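Local coordinates for putative extracellular solute-binding protein (Bordetella bronchiseptica, PDB 4P56) that binds mandelate and probably delivers it, or related acids, to a TRAP transporter for uptake, at residues S116-L129 with A327-D340. Numbering follows the deposited sequence.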
loop_
_atom_site.group_PDB
_atom_site.type_symbol
_atom_site.label_atom_id
_atom_site.label_comp_id
_atom_site.label_asym_id
_atom_site.label_seq_id
_atom_site.Cartn_x
_atom_site.Cartn_y
_atom_site.Cartn_z
ATOM N N SER A 116 -3.884 3.016 -11.479
ATOM C CA SER A 116 -4.714 4.215 -11.385
ATOM C C SER A 116 -4.679 4.847 -9.976
ATOM O O SER A 116 -4.482 6.072 -9.828
ATOM C CB SER A 116 -6.153 3.881 -11.819
ATOM O OG SER A 116 -6.719 2.981 -10.879
ATOM N N ARG A 117 -4.811 4.017 -8.942
ATOM C CA ARG A 117 -4.786 4.514 -7.547
ATOM C C ARG A 117 -3.446 5.140 -7.149
ATOM O O ARG A 117 -3.415 6.149 -6.428
ATOM C CB ARG A 117 -5.105 3.382 -6.580
ATOM C CG ARG A 117 -5.524 3.849 -5.209
ATOM C CD ARG A 117 -5.655 2.654 -4.247
ATOM N NE ARG A 117 -6.682 1.692 -4.612
ATOM C CZ ARG A 117 -7.956 1.791 -4.234
ATOM N NH1 ARG A 117 -8.379 2.837 -3.528
ATOM N NH2 ARG A 117 -8.813 0.854 -4.572
ATOM N N SER A 118 -2.344 4.536 -7.593
ATOM C CA SER A 118 -1.019 5.062 -7.290
ATOM C C SER A 118 -0.842 6.444 -7.907
ATOM O O SER A 118 -0.402 7.386 -7.256
ATOM C CB SER A 118 0.081 4.149 -7.857
ATOM O OG SER A 118 0.095 2.885 -7.222
ATOM N N ILE A 119 -1.153 6.555 -9.189
ATOM C CA ILE A 119 -0.958 7.815 -9.890
ATOM C C ILE A 119 -1.837 8.886 -9.269
ATOM O O ILE A 119 -1.368 9.978 -8.984
ATOM C CB ILE A 119 -1.264 7.680 -11.385
ATOM C CG1 ILE A 119 -0.162 6.861 -12.039
ATOM C CG2 ILE A 119 -1.333 9.060 -12.036
ATOM C CD1 ILE A 119 -0.543 6.299 -13.356
ATOM N N ALA A 120 -3.104 8.568 -9.045
ATOM C CA ALA A 120 -4.030 9.553 -8.502
ATOM C C ALA A 120 -3.672 9.889 -7.061
ATOM O O ALA A 120 -3.761 11.048 -6.639
ATOM C CB ALA A 120 -5.486 9.049 -8.616
ATOM N N ALA A 121 -3.214 8.904 -6.300
ATOM C CA ALA A 121 -2.828 9.177 -4.911
ATOM C C ALA A 121 -1.645 10.128 -4.842
ATOM O O ALA A 121 -1.664 11.093 -4.085
ATOM C CB ALA A 121 -2.504 7.900 -4.167
ATOM N N TRP A 122 -0.592 9.837 -5.595
ATOM C CA TRP A 122 0.568 10.723 -5.611
ATOM C C TRP A 122 0.212 12.111 -6.125
ATOM O O TRP A 122 0.624 13.110 -5.549
ATOM C CB TRP A 122 1.734 10.159 -6.435
ATOM C CG TRP A 122 2.750 11.235 -6.636
ATOM C CD1 TRP A 122 3.016 11.913 -7.779
ATOM C CD2 TRP A 122 3.578 11.814 -5.613
ATOM N NE1 TRP A 122 3.973 12.879 -7.537
ATOM C CE2 TRP A 122 4.330 12.835 -6.213
ATOM C CE3 TRP A 122 3.746 11.556 -4.240
ATOM C CZ2 TRP A 122 5.251 13.606 -5.495
ATOM C CZ3 TRP A 122 4.636 12.321 -3.519
ATOM C CH2 TRP A 122 5.395 13.334 -4.144
ATOM N N ASP A 123 -0.503 12.190 -7.231
ATOM C CA ASP A 123 -0.781 13.492 -7.824
ATOM C C ASP A 123 -1.542 14.331 -6.793
ATOM O O ASP A 123 -1.294 15.530 -6.641
ATOM C CB ASP A 123 -1.582 13.363 -9.126
ATOM C CG ASP A 123 -0.717 12.950 -10.333
ATOM O OD1 ASP A 123 0.523 13.002 -10.242
ATOM O OD2 ASP A 123 -1.280 12.583 -11.398
ATOM N N THR A 124 -2.443 13.697 -6.055
ATOM C CA THR A 124 -3.282 14.431 -5.092
ATOM C C THR A 124 -2.405 14.876 -3.912
ATOM O O THR A 124 -2.477 16.037 -3.473
ATOM C CB THR A 124 -4.429 13.542 -4.606
ATOM O OG1 THR A 124 -5.284 13.191 -5.724
ATOM C CG2 THR A 124 -5.251 14.237 -3.539
ATOM N N TYR A 125 -1.595 13.941 -3.404
ATOM C CA TYR A 125 -0.715 14.188 -2.253
ATOM C C TYR A 125 0.276 15.313 -2.565
ATOM O O TYR A 125 0.459 16.233 -1.784
ATOM C CB TYR A 125 0.044 12.898 -1.833
ATOM C CG TYR A 125 0.455 12.914 -0.356
ATOM C CD1 TYR A 125 1.633 13.492 0.044
ATOM C CD2 TYR A 125 -0.393 12.421 0.627
ATOM C CE1 TYR A 125 1.999 13.544 1.398
ATOM C CE2 TYR A 125 -0.048 12.479 1.973
ATOM C CZ TYR A 125 1.155 13.039 2.351
ATOM O OH TYR A 125 1.497 13.105 3.700
ATOM N N GLU A 126 0.901 15.225 -3.725
ATOM C CA GLU A 126 1.837 16.244 -4.166
ATOM C C GLU A 126 1.167 17.625 -4.281
ATOM O O GLU A 126 1.710 18.615 -3.825
ATOM C CB GLU A 126 2.391 15.826 -5.524
ATOM C CG GLU A 126 3.167 16.922 -6.199
ATOM C CD GLU A 126 3.709 16.492 -7.530
ATOM O OE1 GLU A 126 2.903 16.255 -8.471
ATOM O OE2 GLU A 126 4.946 16.383 -7.609
ATOM N N LYS A 127 0.001 17.684 -4.913
ATOM C CA LYS A 127 -0.655 18.979 -5.139
ATOM C C LYS A 127 -1.227 19.609 -3.865
ATOM O O LYS A 127 -1.187 20.813 -3.708
ATOM C CB LYS A 127 -1.779 18.824 -6.179
ATOM C CG LYS A 127 -2.585 20.126 -6.410
ATOM C CD LYS A 127 -3.378 19.989 -7.676
ATOM C CE LYS A 127 -4.017 21.286 -8.134
ATOM N NZ LYS A 127 -4.805 21.004 -9.367
ATOM N N TYR A 128 -1.771 18.808 -2.958
ATOM C CA TYR A 128 -2.569 19.377 -1.864
ATOM C C TYR A 128 -2.026 19.113 -0.455
ATOM O O TYR A 128 -2.373 19.830 0.481
ATOM C CB TYR A 128 -4.017 18.850 -1.909
ATOM C CG TYR A 128 -4.812 19.236 -3.136
ATOM C CD1 TYR A 128 -5.453 20.463 -3.212
ATOM C CD2 TYR A 128 -4.939 18.368 -4.208
ATOM C CE1 TYR A 128 -6.173 20.813 -4.318
ATOM C CE2 TYR A 128 -5.664 18.721 -5.332
ATOM C CZ TYR A 128 -6.272 19.945 -5.381
ATOM O OH TYR A 128 -7.003 20.282 -6.497
ATOM N N LEU A 129 -1.242 18.056 -0.278
ATOM C CA LEU A 129 -1.041 17.539 1.072
ATOM C C LEU A 129 0.399 17.627 1.593
ATOM O O LEU A 129 0.638 17.428 2.785
ATOM C CB LEU A 129 -1.492 16.065 1.137
ATOM C CG LEU A 129 -2.943 15.829 0.689
ATOM C CD1 LEU A 129 -3.325 14.357 0.723
ATOM C CD2 LEU A 129 -3.858 16.599 1.584
ATOM N N ALA A 327 -11.205 19.776 -1.980
ATOM C CA ALA A 327 -10.482 19.873 -3.254
ATOM C C ALA A 327 -9.642 18.650 -3.533
ATOM O O ALA A 327 -9.686 18.102 -4.643
ATOM C CB ALA A 327 -9.610 21.070 -3.277
ATOM N N ALA A 328 -8.873 18.224 -2.533
ATOM C CA ALA A 328 -8.036 17.053 -2.680
ATOM C C ALA A 328 -8.889 15.806 -2.984
ATOM O O ALA A 328 -8.581 15.010 -3.879
ATOM C CB ALA A 328 -7.166 16.868 -1.432
ATOM N N LEU A 329 -9.994 15.663 -2.265
ATOM C CA LEU A 329 -10.845 14.500 -2.417
ATOM C C LEU A 329 -11.495 14.480 -3.808
ATOM O O LEU A 329 -11.493 13.457 -4.509
ATOM C CB LEU A 329 -11.891 14.525 -1.305
ATOM C CG LEU A 329 -12.804 13.319 -1.199
ATOM C CD1 LEU A 329 -12.016 12.039 -0.994
ATOM C CD2 LEU A 329 -13.757 13.551 -0.039
ATOM N N ALA A 330 -12.011 15.633 -4.223
ATOM C CA ALA A 330 -12.637 15.778 -5.523
ATOM C C ALA A 330 -11.622 15.546 -6.644
ATOM O O ALA A 330 -11.922 14.940 -7.662
ATOM C CB ALA A 330 -13.262 17.166 -5.635
ATOM N N SER A 331 -10.407 16.030 -6.443
ATOM C CA SER A 331 -9.375 15.878 -7.437
ATOM C C SER A 331 -8.990 14.405 -7.606
ATOM O O SER A 331 -8.876 13.889 -8.725
ATOM C CB SER A 331 -8.156 16.678 -6.993
ATOM O OG SER A 331 -7.138 16.638 -7.977
ATOM N N PHE A 332 -8.765 13.741 -6.479
ATOM C CA PHE A 332 -8.435 12.326 -6.513
ATOM C C PHE A 332 -9.535 11.530 -7.235
ATOM O O PHE A 332 -9.234 10.682 -8.046
ATOM C CB PHE A 332 -8.227 11.772 -5.124
ATOM C CG PHE A 332 -8.141 10.268 -5.079
ATOM C CD1 PHE A 332 -6.951 9.606 -5.399
ATOM C CD2 PHE A 332 -9.236 9.514 -4.680
ATOM C CE1 PHE A 332 -6.870 8.221 -5.342
ATOM C CE2 PHE A 332 -9.154 8.115 -4.624
ATOM C CZ PHE A 332 -7.972 7.476 -4.947
ATOM N N ARG A 333 -10.798 11.797 -6.914
ATOM C CA ARG A 333 -11.901 11.007 -7.475
ATOM C C ARG A 333 -12.028 11.218 -8.943
ATOM O O ARG A 333 -12.331 10.272 -9.686
ATOM C CB ARG A 333 -13.229 11.328 -6.786
ATOM C CG ARG A 333 -13.242 10.730 -5.406
ATOM C CD ARG A 333 -14.383 11.193 -4.541
ATOM N NE ARG A 333 -14.367 10.329 -3.383
ATOM C CZ ARG A 333 -15.104 10.488 -2.294
ATOM N NH1 ARG A 333 -15.943 11.522 -2.190
ATOM N NH2 ARG A 333 -14.979 9.600 -1.311
ATOM N N ALA A 334 -11.832 12.461 -9.374
ATOM C CA ALA A 334 -11.971 12.768 -10.790
ATOM C C ALA A 334 -10.850 12.083 -11.541
ATOM O O ALA A 334 -11.054 11.491 -12.600
ATOM C CB ALA A 334 -11.911 14.250 -11.017
ATOM N N GLU A 335 -9.662 12.129 -10.965
ATOM C CA GLU A 335 -8.499 11.595 -11.660
ATOM C C GLU A 335 -8.516 10.059 -11.746
ATOM O O GLU A 335 -8.190 9.483 -12.792
ATOM C CB GLU A 335 -7.221 12.081 -10.991
ATOM C CG GLU A 335 -5.971 11.556 -11.680
ATOM C CD GLU A 335 -4.697 12.127 -11.091
ATOM O OE1 GLU A 335 -4.789 12.972 -10.165
ATOM O OE2 GLU A 335 -3.613 11.734 -11.569
ATOM N N ILE A 336 -8.915 9.387 -10.671
ATOM C CA ILE A 336 -8.931 7.918 -10.677
ATOM C C ILE A 336 -10.060 7.374 -11.570
ATOM O O ILE A 336 -9.876 6.375 -12.274
ATOM C CB ILE A 336 -8.949 7.312 -9.231
ATOM C CG1 ILE A 336 -8.416 5.863 -9.239
ATOM C CG2 ILE A 336 -10.341 7.376 -8.662
ATOM C CD1 ILE A 336 -8.176 5.265 -7.847
ATOM N N LYS A 337 -11.193 8.069 -11.596
ATOM C CA LYS A 337 -12.323 7.709 -12.452
ATOM C C LYS A 337 -11.887 7.791 -13.918
ATOM O O LYS A 337 -12.132 6.869 -14.696
ATOM C CB LYS A 337 -13.497 8.658 -12.155
ATOM C CG LYS A 337 -14.849 8.295 -12.744
ATOM C CD LYS A 337 -15.839 9.446 -12.497
ATOM C CE LYS A 337 -17.054 9.370 -13.423
ATOM N NZ LYS A 337 -17.839 10.659 -13.446
ATOM N N GLN A 338 -11.191 8.866 -14.274
ATOM C CA GLN A 338 -10.649 9.026 -15.626
ATOM C C GLN A 338 -9.570 7.975 -15.971
ATOM O O GLN A 338 -9.615 7.317 -17.025
ATOM C CB GLN A 338 -10.056 10.425 -15.752
ATOM C CG GLN A 338 -9.347 10.677 -17.073
ATOM C CD GLN A 338 -9.228 12.164 -17.388
ATOM O OE1 GLN A 338 -10.126 12.955 -17.075
ATOM N NE2 GLN A 338 -8.114 12.555 -18.001
ATOM N N LEU A 339 -8.576 7.826 -15.106
ATOM C CA LEU A 339 -7.583 6.774 -15.317
ATOM C C LEU A 339 -8.230 5.386 -15.500
ATOM O O LEU A 339 -7.889 4.639 -16.426
ATOM C CB LEU A 339 -6.589 6.763 -14.154
ATOM C CG LEU A 339 -5.668 7.986 -14.164
ATOM C CD1 LEU A 339 -4.879 8.083 -12.863
ATOM C CD2 LEU A 339 -4.732 7.894 -15.361
ATOM N N ASP A 340 -9.161 5.045 -14.620
ATOM C CA ASP A 340 -9.834 3.759 -14.663
ATOM C C ASP A 340 -10.622 3.574 -15.965
ATOM O O ASP A 340 -10.922 2.436 -16.369
ATOM C CB ASP A 340 -10.738 3.596 -13.443
ATOM C CG ASP A 340 -10.003 3.024 -12.255
ATOM O OD1 ASP A 340 -8.849 2.549 -12.422
ATOM O OD2 ASP A 340 -10.586 3.015 -11.162
HETATM O O HOH W 1 -5.329 14.622 -7.995
HETATM O O HOH W 2 -6.733 18.938 -9.217
#
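Helix 325-340, the last of the chain, lies nearly antiparallel on helix 114-129 in knobs-into-holes packing, with A120 and F332 serving as reciprocal knobs; the axes of 116-129 and 327-340 come within 8.9 Å at their closest. The methyl of A120 is small enough to drop among F332, E335, I336 and L339, its CB 3.6 Å from F332 CD1. F332 answers from its own helix: with CG anti to the backbone N (chi1 169°), its ring swings edge-first into the hole made by R117, A120, A121 and T124, and F104 meets the same ring edge-to-face. T124 suits a buried helix face because its hydroxyl bonds back to the carbonyl of A120, OG1 to O 2.8 Å, while a water joins OG1 to S331 OG and E335 OE1. Beside it the nearly coplanar carboxylates bring D123 OD2 within 2.5 Å of E335 OE2, so one of the two acids probably carries a proton, and R264 forms a salt bridge with D123. At one end A328 CA makes a CH-pi contact 3.9 Å from the centroid of the Y128 ring, whose face the short A328 side chain lets lie close. At the other, S116 OG donates to D340 OD1 (2.7 Å) from above the carboxylate plane, and D112 N holds OD2. Reciprocal knobs-into-holes packing of an antiparallel helix pair thus joins the C-terminal helix to helix 114-129 of the TRAP-type solute-binding fold.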